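Local coordinates for cyclic di-GMP-binding protein XC_3703 (Xanthomonas campestris pv. campestris, PDB 5B7W) that binds the second messenger cyclic di-GMP, regulates virulence and biofilm formation, and without the ligand promotes binding of a LysR-type transcriptional regulator to its target genes, at residues 30-35 / 54-59; 102-107 / 149-154; 116-121 / 135-140. One frame throughout, in Å; residues are numbered along the deposited sequence.

Interaction 1. Residues 30-35 / 54-59; sequences FDFKGV and DFQVKQ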
loop_
_atom_site.group_PDB
_atom_site.type_symbol
_atom_site.label_atom_id
_atom_site.label_comp_id
_atom_site.label_asym_id
_atom_site.label_seq_id
_atom_site.Cartn_x
_atom_site.Cartn_y
_atom_site.Cartn_z
ATOM N N PHE A 30 -22.945 16.193 -3.138
ATOM C CA PHE A 30 -24.376 16.422 -2.976
ATOM C C PHE A 30 -25.128 15.134 -2.668
ATOM O O PHE A 30 -26.166 15.175 -2.002
ATOM C CB PHE A 30 -24.950 17.079 -4.233
ATOM C CG PHE A 30 -24.280 18.375 -4.607
ATOM C CD1 PHE A 30 -23.591 19.121 -3.663
ATOM C CD2 PHE A 30 -24.338 18.845 -5.909
ATOM C CE1 PHE A 30 -22.975 20.308 -4.010
ATOM C CE2 PHE A 30 -23.724 20.033 -6.262
ATOM C CZ PHE A 30 -23.041 20.765 -5.310
ATOM N N ASP A 31 -24.633 13.991 -3.142
ATOM C CA ASP A 31 -25.291 12.716 -2.890
ATOM C C ASP A 31 -25.007 12.166 -1.498
ATOM O O ASP A 31 -25.558 11.119 -1.139
ATOM C CB ASP A 31 -24.883 11.690 -3.950
ATOM C CG ASP A 31 -23.381 11.530 -4.061
ATOM O OD1 ASP A 31 -22.648 12.440 -3.619
ATOM O OD2 ASP A 31 -22.933 10.494 -4.595
ATOM N N PHE A 32 -24.160 12.834 -0.714
ATOM C CA PHE A 32 -23.966 12.509 0.692
ATOM C C PHE A 32 -24.563 13.575 1.603
ATOM O O PHE A 32 -24.138 13.719 2.754
ATOM C CB PHE A 32 -22.481 12.303 0.990
ATOM C CG PHE A 32 -21.925 11.029 0.419
ATOM C CD1 PHE A 32 -21.517 10.968 -0.904
ATOM C CD2 PHE A 32 -21.822 9.890 1.201
ATOM C CE1 PHE A 32 -21.011 9.795 -1.435
ATOM C CE2 PHE A 32 -21.316 8.715 0.676
ATOM C CZ PHE A 32 -20.910 8.668 -0.644
ATOM N N LYS A 33 -25.534 14.329 1.093
ATOM C CA LYS A 33 -26.264 15.321 1.873
ATOM C C LYS A 33 -26.851 14.695 3.132
ATOM O O LYS A 33 -27.597 13.713 3.065
ATOM C CB LYS A 33 -27.367 15.952 1.007
ATOM C CG LYS A 33 -28.608 15.078 0.731
ATOM C CD LYS A 33 -28.298 13.872 -0.156
ATOM C CE LYS A 33 -29.466 12.905 -0.247
ATOM N NZ LYS A 33 -29.011 11.534 -0.621
ATOM N N GLY A 34 -26.467 15.234 4.288
ATOM C CA GLY A 34 -26.917 14.722 5.571
ATOM C C GLY A 34 -26.775 13.222 5.750
ATOM O O GLY A 34 -27.363 12.641 6.668
ATOM N N VAL A 35 -26.000 12.585 4.877
ATOM C CA VAL A 35 -25.834 11.138 4.880
ATOM C C VAL A 35 -24.721 10.778 5.851
ATOM O O VAL A 35 -23.623 11.343 5.793
ATOM C CB VAL A 35 -25.525 10.618 3.465
ATOM C CG1 VAL A 35 -24.917 9.226 3.527
ATOM C CG2 VAL A 35 -26.786 10.612 2.614
ATOM N N ASP A 54 -24.310 -0.402 0.235
ATOM C CA ASP A 54 -23.126 -0.979 -0.394
ATOM C C ASP A 54 -22.609 -0.089 -1.517
ATOM O O ASP A 54 -21.394 0.042 -1.707
ATOM C CB ASP A 54 -23.454 -2.377 -0.924
ATOM C CG ASP A 54 -22.214 -3.204 -1.214
ATOM O OD1 ASP A 54 -21.429 -2.819 -2.107
ATOM O OD2 ASP A 54 -22.035 -4.253 -0.561
ATOM N N PHE A 55 -23.518 0.532 -2.273
ATOM C CA PHE A 55 -23.099 1.373 -3.391
ATOM C C PHE A 55 -22.392 2.633 -2.908
ATOM O O PHE A 55 -21.446 3.104 -3.551
ATOM C CB PHE A 55 -24.303 1.743 -4.256
ATOM C CG PHE A 55 -24.030 2.863 -5.218
ATOM C CD1 PHE A 55 -23.255 2.651 -6.345
ATOM C CD2 PHE A 55 -24.540 4.131 -4.990
ATOM C CE1 PHE A 55 -22.995 3.679 -7.230
ATOM C CE2 PHE A 55 -24.284 5.163 -5.870
ATOM C CZ PHE A 55 -23.513 4.938 -6.993
ATOM N N GLN A 56 -22.842 3.200 -1.788
ATOM C CA GLN A 56 -22.223 4.418 -1.281
ATOM C C GLN A 56 -20.812 4.163 -0.768
ATOM O O GLN A 56 -19.950 5.042 -0.871
ATOM C CB GLN A 56 -23.096 5.031 -0.187
ATOM C CG GLN A 56 -24.296 5.795 -0.719
ATOM C CD GLN A 56 -25.291 6.146 0.366
ATOM O OE1 GLN A 56 -25.688 5.294 1.161
ATOM N NE2 GLN A 56 -25.698 7.409 0.410
ATOM N N VAL A 57 -20.555 2.976 -0.213
ATOM C CA VAL A 57 -19.189 2.622 0.155
ATOM C C VAL A 57 -18.334 2.453 -1.096
ATOM O O VAL A 57 -17.161 2.845 -1.120
ATOM C CB VAL A 57 -19.174 1.358 1.032
ATOM C CG1 VAL A 57 -17.747 0.876 1.255
ATOM C CG2 VAL A 57 -19.851 1.628 2.365
ATOM N N LYS A 58 -18.911 1.878 -2.156
ATOM C CA LYS A 58 -18.188 1.758 -3.419
ATOM C C LYS A 58 -17.801 3.128 -3.962
ATOM O O LYS A 58 -16.700 3.302 -4.496
ATOM C CB LYS A 58 -19.033 0.998 -4.443
ATOM C CG LYS A 58 -18.269 0.595 -5.694
ATOM C CD LYS A 58 -19.147 0.655 -6.935
ATOM C CE LYS A 58 -20.098 -0.526 -7.012
ATOM N NZ LYS A 58 -20.841 -0.541 -8.304
ATOM N N GLN A 59 -18.695 4.112 -3.836
ATOM C CA GLN A 59 -18.341 5.481 -4.195
ATOM C C GLN A 59 -17.193 5.991 -3.334
ATOM O O GLN A 59 -16.247 6.604 -3.839
ATOM C CB GLN A 59 -19.556 6.397 -4.050
ATOM C CG GLN A 59 -20.668 6.149 -5.044
ATOM C CD GLN A 59 -21.822 7.108 -4.849
ATOM O OE1 GLN A 59 -22.403 7.186 -3.766
ATOM N NE2 GLN A 59 -22.154 7.853 -5.896
#
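Phe32 pushes its ring tip against the first turn of helix 54-70, so that the backbone oxygen Gln56 O lies at the ring edge, in its plane, 3.8 Å from CZ of Phe32. The ring and the Gln56 side chain run past each other in opposite directions, with ring and amide planes only 22° apart. Gln59 OE1 also sits 3.8 Å from CZ of Phe32, while its NE2 gives a weak, bent hydrogen bond (3.0 Å) to OD2 of Asp31. These two side chains meet tip to tip, with carboxylate and amide planes nearly perpendicular. The extended chain of Gln56 brings NE2 to 3.7 Å from CG1 of Val35. Within the RRM-like domain II the contact ties the loop between helix 12-26 and strand 38-42 to the start of the second helix, 54-70. A type II turn from Phe32 to Val35, with Gly34 at positive phi, carries both hydrophobic residues. Farther out, Arg29 forms a salt bridge with Asp31 OD2, the stronger partner of that carboxylate, and Ser53 OG hydrogen-bonds OE1 of Gln56, fixing the rotation of its amide.

Interaction 2. Residues 102-107 / 149-154; sequences QKQAKQ and DFELPL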
loop_
_atom_site.group_PDB
_atom_site.type_symbol
_atom_site.label_atom_id
_atom_site.label_comp_id
_atom_site.label_asym_id
_atom_site.label_seq_id
_atom_site.Cartn_x
_atom_site.Cartn_y
_atom_site.Cartn_z
ATOM N N GLN A 102 7.156 -12.375 5.384
ATOM C CA GLN A 102 8.004 -13.487 4.965
ATOM C C GLN A 102 7.446 -14.185 3.731
ATOM O O GLN A 102 8.211 -14.712 2.917
ATOM C CB GLN A 102 8.165 -14.483 6.113
ATOM C CG GLN A 102 9.579 -14.571 6.660
ATOM C CD GLN A 102 9.652 -15.332 7.969
ATOM O OE1 GLN A 102 8.926 -16.304 8.178
ATOM N NE2 GLN A 102 10.535 -14.894 8.859
ATOM N N LYS A 103 6.121 -14.195 3.576
ATOM C CA LYS A 103 5.507 -14.774 2.386
ATOM C C LYS A 103 5.942 -14.025 1.131
ATOM O O LYS A 103 6.474 -14.619 0.187
ATOM C CB LYS A 103 3.984 -14.754 2.532
ATOM C CG LYS A 103 3.224 -15.143 1.278
ATOM C CD LYS A 103 3.470 -16.594 0.907
ATOM C CE LYS A 103 2.161 -17.305 0.612
ATOM N NZ LYS A 103 1.210 -16.430 -0.127
ATOM N N GLN A 104 5.729 -12.708 1.110
ATOM C CA GLN A 104 6.075 -11.917 -0.065
ATOM C C GLN A 104 7.584 -11.782 -0.234
ATOM O O GLN A 104 8.067 -11.624 -1.362
ATOM C CB GLN A 104 5.420 -10.538 0.027
ATOM C CG GLN A 104 3.902 -10.578 0.164
ATOM C CD GLN A 104 3.434 -10.653 1.608
ATOM O OE1 GLN A 104 3.648 -9.732 2.387
ATOM N NE2 GLN A 104 2.790 -11.753 1.968
ATOM N N ALA A 105 8.341 -11.840 0.866
ATOM C CA ALA A 105 9.793 -11.718 0.780
ATOM C C ALA A 105 10.400 -12.900 0.035
ATOM O O ALA A 105 11.196 -12.720 -0.894
ATOM C CB ALA A 105 10.395 -11.593 2.180
ATOM N N LYS A 106 10.035 -14.123 0.429
ATOM C CA LYS A 106 10.501 -15.305 -0.290
ATOM C C LYS A 106 10.067 -15.283 -1.747
ATOM O O LYS A 106 10.809 -15.748 -2.622
ATOM C CB LYS A 106 9.980 -16.571 0.379
ATOM C CG LYS A 106 10.469 -16.780 1.787
ATOM C CD LYS A 106 9.528 -17.707 2.513
ATOM C CE LYS A 106 10.143 -18.193 3.798
ATOM N NZ LYS A 106 9.511 -19.449 4.268
ATOM N N GLN A 107 8.861 -14.784 -2.026
ATOM C CA GLN A 107 8.505 -14.518 -3.412
ATOM C C GLN A 107 9.482 -13.532 -4.032
ATOM O O GLN A 107 9.905 -13.714 -5.178
ATOM C CB GLN A 107 7.068 -14.009 -3.518
ATOM C CG GLN A 107 6.050 -14.980 -2.942
ATOM C CD GLN A 107 4.621 -14.514 -3.133
ATOM O OE1 GLN A 107 4.370 -13.581 -3.889
ATOM N NE2 GLN A 107 3.678 -15.150 -2.435
ATOM N N ASP A 149 5.257 -8.233 -11.317
ATOM C CA ASP A 149 3.828 -8.417 -11.072
ATOM C C ASP A 149 3.664 -8.776 -9.599
ATOM O O ASP A 149 3.542 -9.945 -9.229
ATOM C CB ASP A 149 3.245 -9.491 -11.991
ATOM C CG ASP A 149 1.734 -9.421 -12.084
ATOM O OD1 ASP A 149 1.227 -8.672 -12.947
ATOM O OD2 ASP A 149 1.052 -10.112 -11.298
ATOM N N PHE A 150 3.657 -7.751 -8.751
ATOM C CA PHE A 150 3.702 -7.928 -7.308
ATOM C C PHE A 150 2.499 -7.270 -6.648
ATOM O O PHE A 150 2.035 -6.213 -7.091
ATOM C CB PHE A 150 4.997 -7.350 -6.731
ATOM C CG PHE A 150 5.384 -7.936 -5.410
ATOM C CD1 PHE A 150 5.593 -9.298 -5.283
ATOM C CD2 PHE A 150 5.551 -7.129 -4.298
ATOM C CE1 PHE A 150 5.951 -9.847 -4.073
ATOM C CE2 PHE A 150 5.911 -7.673 -3.083
ATOM C CZ PHE A 150 6.113 -9.033 -2.972
ATOM N N GLU A 151 2.007 -7.902 -5.584
ATOM C CA GLU A 151 0.847 -7.437 -4.833
ATOM C C GLU A 151 1.179 -6.307 -3.868
ATOM O O GLU A 151 0.337 -5.957 -3.032
ATOM C CB GLU A 151 0.224 -8.605 -4.063
ATOM C CG GLU A 151 1.180 -9.284 -3.092
ATOM C CD GLU A 151 0.557 -10.478 -2.399
ATOM O OE1 GLU A 151 0.958 -11.621 -2.707
ATOM O OE2 GLU A 151 -0.334 -10.275 -1.548
ATOM N N LEU A 152 2.381 -5.735 -3.957
ATOM C CA LEU A 152 2.799 -4.678 -3.053
ATOM C C LEU A 152 3.575 -3.584 -3.778
ATOM O O LEU A 152 4.406 -3.880 -4.648
ATOM C CB LEU A 152 3.681 -5.199 -1.910
ATOM C CG LEU A 152 3.046 -5.548 -0.563
ATOM C CD1 LEU A 152 2.509 -6.963 -0.551
ATOM C CD2 LEU A 152 4.029 -5.347 0.587
ATOM N N PRO A 153 3.338 -2.327 -3.415
ATOM C CA PRO A 153 4.228 -1.255 -3.876
ATOM C C PRO A 153 5.605 -1.404 -3.251
ATOM O O PRO A 153 5.741 -1.704 -2.062
ATOM C CB PRO A 153 3.527 0.022 -3.392
ATOM C CG PRO A 153 2.112 -0.396 -3.095
ATOM C CD PRO A 153 2.209 -1.811 -2.630
ATOM N N LEU A 154 6.633 -1.194 -4.067
ATOM C CA LEU A 154 8.017 -1.343 -3.639
ATOM C C LEU A 154 8.736 -0.006 -3.745
ATOM O O LEU A 154 8.619 0.688 -4.761
ATOM C CB LEU A 154 8.748 -2.395 -4.477
ATOM C CG LEU A 154 8.213 -3.828 -4.423
ATOM C CD1 LEU A 154 9.098 -4.755 -5.244
ATOM C CD2 LEU A 154 8.110 -4.311 -2.984
#
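Lys103 begins the approach of helix 102-114 to the loop 149-154, but only through its charge: its NZ stays 5.5 Å from OE1 of Glu151, too far for a salt bridge, and any attraction between them is probably weak. One residue on, Gln104 carries most of the contact. Its CB points at the loop, CG stands anti to the carbonyl carbon (chi1 -58°), and the bend at chi2 (89°) turns the amide back toward the N-terminal end of the helix. CB meets the tip of the Phe150 ring, 3.4 Å from CZ, and the two side chains cross at about a right angle. CG touches CD1 of Leu152 at 3.9 Å, again with the chains crossing. The buried amide finds its partner just before the helix, where NE2 hydrogen-bonds OE2 of Glu101. The backbone oxygen Gln104 O also lies 3.6 Å from CZ of Phe150.

This belongs to domain I, whose RRM-like fold sets two helices on one side of a four-stranded antiparallel sheet; the loop 149-154 leads from its second helix, 135-146, into the edge strand 155-160 and on the way passes the start of the first helix. Ala105 turns away from the loop, packing instead on Ile100 and on Ile123 of strand 119-124.

One turn after Lys103, Gln107 extends its chain toward the loop and places OE1 4.1 Å from CE1 of Phe150, the amide plane almost perpendicular to the ring. With CG anti to the backbone N (chi1 -157°), Phe150 extends its ring to the helix, and Leu152 O meets the ring edge in its plane.

Interaction 3. Residues 116-121 / 135-140; sequences KLKVEA and RDDLQD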
loop_
_atom_site.group_PDB
_atom_site.type_symbol
_atom_site.label_atom_id
_atom_site.label_comp_id
_atom_site.label_asym_id
_atom_site.label_seq_id
_atom_site.Cartn_x
_atom_site.Cartn_y
_atom_site.Cartn_z
ATOM N N LYS A 116 17.817 -15.043 -12.566
ATOM C CA LYS A 116 19.228 -15.373 -12.492
ATOM C C LYS A 116 20.078 -14.124 -12.490
ATOM O O LYS A 116 20.802 -13.866 -13.423
ATOM C CB LYS A 116 19.628 -16.295 -13.659
ATOM C CG LYS A 116 20.035 -17.722 -13.273
ATOM C CD LYS A 116 19.265 -18.817 -14.016
ATOM C CE LYS A 116 19.140 -18.594 -15.520
ATOM N NZ LYS A 116 18.307 -19.611 -16.227
ATOM N N LEU A 117 19.943 -13.358 -11.426
ATOM C CA LEU A 117 20.611 -12.098 -11.243
ATOM C C LEU A 117 21.768 -12.230 -10.330
ATOM O O LEU A 117 21.768 -13.086 -9.473
ATOM C CB LEU A 117 19.626 -11.193 -10.581
ATOM C CG LEU A 117 19.731 -9.718 -10.860
ATOM C CD1 LEU A 117 21.144 -9.288 -11.224
ATOM C CD2 LEU A 117 18.719 -9.404 -11.927
ATOM N N LYS A 118 22.740 -11.362 -10.501
ATOM C CA LYS A 118 23.931 -11.377 -9.706
ATOM C C LYS A 118 23.749 -10.704 -8.336
ATOM O O LYS A 118 24.537 -9.892 -7.917
ATOM C CB LYS A 118 25.030 -10.697 -10.489
ATOM C CG LYS A 118 25.422 -11.380 -11.784
ATOM C CD LYS A 118 26.752 -10.843 -12.303
ATOM C CE LYS A 118 26.966 -11.018 -13.798
ATOM N NZ LYS A 118 27.682 -9.858 -14.368
ATOM N N VAL A 119 22.682 -11.051 -7.654
ATOM C CA VAL A 119 22.424 -10.441 -6.358
ATOM C C VAL A 119 22.153 -11.533 -5.336
ATOM O O VAL A 119 21.759 -12.653 -5.669
ATOM C CB VAL A 119 21.248 -9.441 -6.400
ATOM C CG1 VAL A 119 21.567 -8.279 -7.329
ATOM C CG2 VAL A 119 19.967 -10.140 -6.825
ATOM N N GLU A 120 22.386 -11.190 -4.074
ATOM C CA GLU A 120 22.046 -12.039 -2.942
ATOM C C GLU A 120 21.051 -11.289 -2.070
ATOM O O GLU A 120 21.329 -10.169 -1.627
ATOM C CB GLU A 120 23.290 -12.425 -2.139
ATOM C CG GLU A 120 23.069 -13.577 -1.172
ATOM C CD GLU A 120 24.364 -14.116 -0.598
ATOM O OE1 GLU A 120 24.315 -15.130 0.131
ATOM O OE2 GLU A 120 25.431 -13.527 -0.872
ATOM N N ALA A 121 19.892 -11.896 -1.841
ATOM C CA ALA A 121 18.811 -11.271 -1.094
ATOM C C ALA A 121 18.694 -11.905 0.283
ATOM O O ALA A 121 18.828 -13.123 0.432
ATOM C CB ALA A 121 17.483 -11.397 -1.844
ATOM N N ARG A 135 27.310 -2.052 -8.374
ATOM C CA ARG A 135 26.096 -1.247 -8.283
ATOM C C ARG A 135 25.125 -1.546 -9.419
ATOM O O ARG A 135 23.906 -1.527 -9.209
ATOM C CB ARG A 135 26.464 0.238 -8.266
ATOM C CG ARG A 135 25.283 1.189 -8.368
ATOM C CD ARG A 135 24.339 1.039 -7.191
ATOM N NE ARG A 135 23.197 1.943 -7.297
ATOM C CZ ARG A 135 22.104 1.687 -8.010
ATOM N NH1 ARG A 135 21.998 0.550 -8.680
ATOM N NH2 ARG A 135 21.114 2.568 -8.048
ATOM N N ASP A 136 25.644 -1.832 -10.617
ATOM C CA ASP A 136 24.776 -2.059 -11.771
ATOM C C ASP A 136 23.991 -3.358 -11.654
ATOM O O ASP A 136 22.954 -3.514 -12.311
ATOM C CB ASP A 136 25.597 -2.069 -13.057
ATOM C CG ASP A 136 26.136 -0.706 -13.413
ATOM O OD1 ASP A 136 26.793 -0.588 -14.469
ATOM O OD2 ASP A 136 25.905 0.246 -12.639
ATOM N N ASP A 137 24.480 -4.318 -10.863
ATOM C CA ASP A 137 23.667 -5.481 -10.521
ATOM C C ASP A 137 22.501 -5.095 -9.626
ATOM O O ASP A 137 21.442 -5.729 -9.680
ATOM C CB ASP A 137 24.500 -6.555 -9.815
ATOM C CG ASP A 137 25.681 -7.021 -10.636
ATOM O OD1 ASP A 137 25.673 -6.829 -11.869
ATOM O OD2 ASP A 137 26.612 -7.608 -10.048
ATOM N N LEU A 138 22.685 -4.075 -8.786
ATOM C CA LEU A 138 21.608 -3.638 -7.907
ATOM C C LEU A 138 20.497 -2.973 -8.708
ATOM O O LEU A 138 19.313 -3.275 -8.516
ATOM C CB LEU A 138 22.156 -2.692 -6.836
ATOM C CG LEU A 138 23.253 -3.250 -5.924
ATOM C CD1 LEU A 138 23.744 -2.179 -4.961
ATOM C CD2 LEU A 138 22.760 -4.473 -5.164
ATOM N N GLN A 139 20.863 -2.073 -9.625
ATOM C CA GLN A 139 19.866 -1.468 -10.504
ATOM C C GLN A 139 19.185 -2.523 -11.362
ATOM O O GLN A 139 17.971 -2.461 -11.587
ATOM C CB GLN A 139 20.512 -0.397 -11.382
ATOM C CG GLN A 139 19.594 0.164 -12.463
ATOM C CD GLN A 139 18.591 1.167 -11.923
ATOM O OE1 GLN A 139 17.610 0.796 -11.277
ATOM N NE2 GLN A 139 18.831 2.446 -12.188
ATOM N N ASP A 140 19.952 -3.503 -11.851
ATOM C CA ASP A 140 19.351 -4.624 -12.565
ATOM C C ASP A 140 18.307 -5.321 -11.704
ATOM O O ASP A 140 17.257 -5.740 -12.204
ATOM C CB ASP A 140 20.431 -5.612 -13.006
ATOM C CG ASP A 140 21.085 -5.213 -14.316
ATOM O OD1 ASP A 140 21.050 -4.013 -14.660
ATOM O OD2 ASP A 140 21.634 -6.102 -15.001
#
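Asp137 and Lys118 cross obliquely, the carboxylate lying along the base of the lysine chain instead of meeting its tip. OD2 of Asp137 comes to 3.5 Å from CB of Lys118, whereas the ammonium NZ of Lys118 remains 4.4 Å from OD1 of Asp137, beyond a salt bridge, though some electrostatic attraction is likely. Lys133, which probably binds cyclic di-GMP, makes a weak, long ion pair with the same OD2.

Lys118 is the centre of an inverse gamma turn, and both its neighbours meet the helix as well. Val119, with CG1 anti to its own carbonyl carbon, sets that methyl 3.5 Å from the backbone O of Asp137. Leu117 crosses Asp140 at about a right angle: CD1 of Leu117 lies 4.1 Å from CB of Asp140, and CD2 of Leu117 4.0 Å from Asp140 O. Aliphatic groups therefore pack along one side of the helix's first turns. Arg135 and Asp136, which probably bind the ligand, share this helix end but do not touch residues 116-121. The contact joins the entry to edge strand 119-124 with the start of helix 135-146; Val119 packs on Val130 of the adjacent strand 127-132, and Ala121 on Val109 and Leu112 of helix 102-114.

How the interactions relate
The three contacts divide between the two RRM-like domains. Interaction 1 comes first along the chain and belongs to domain II; interactions 2 and 3 both lie in domain I, on the other side of the chain's centre. Interaction 1 is about 34 Å from interaction 2 and about 48 Å from interaction 3, centre to centre. Interactions 2 and 3 are about 17 Å apart between centres, with nearest atoms about 6 Å apart and not touching. Residues 116-121 and 135-140 fall between the two segments of interaction 2, and helix 102-114 is followed by strand 119-124. Interaction 3 holds residues of the probable cyclic di-GMP site; interaction 1, in the other domain, is the contact farthest from it.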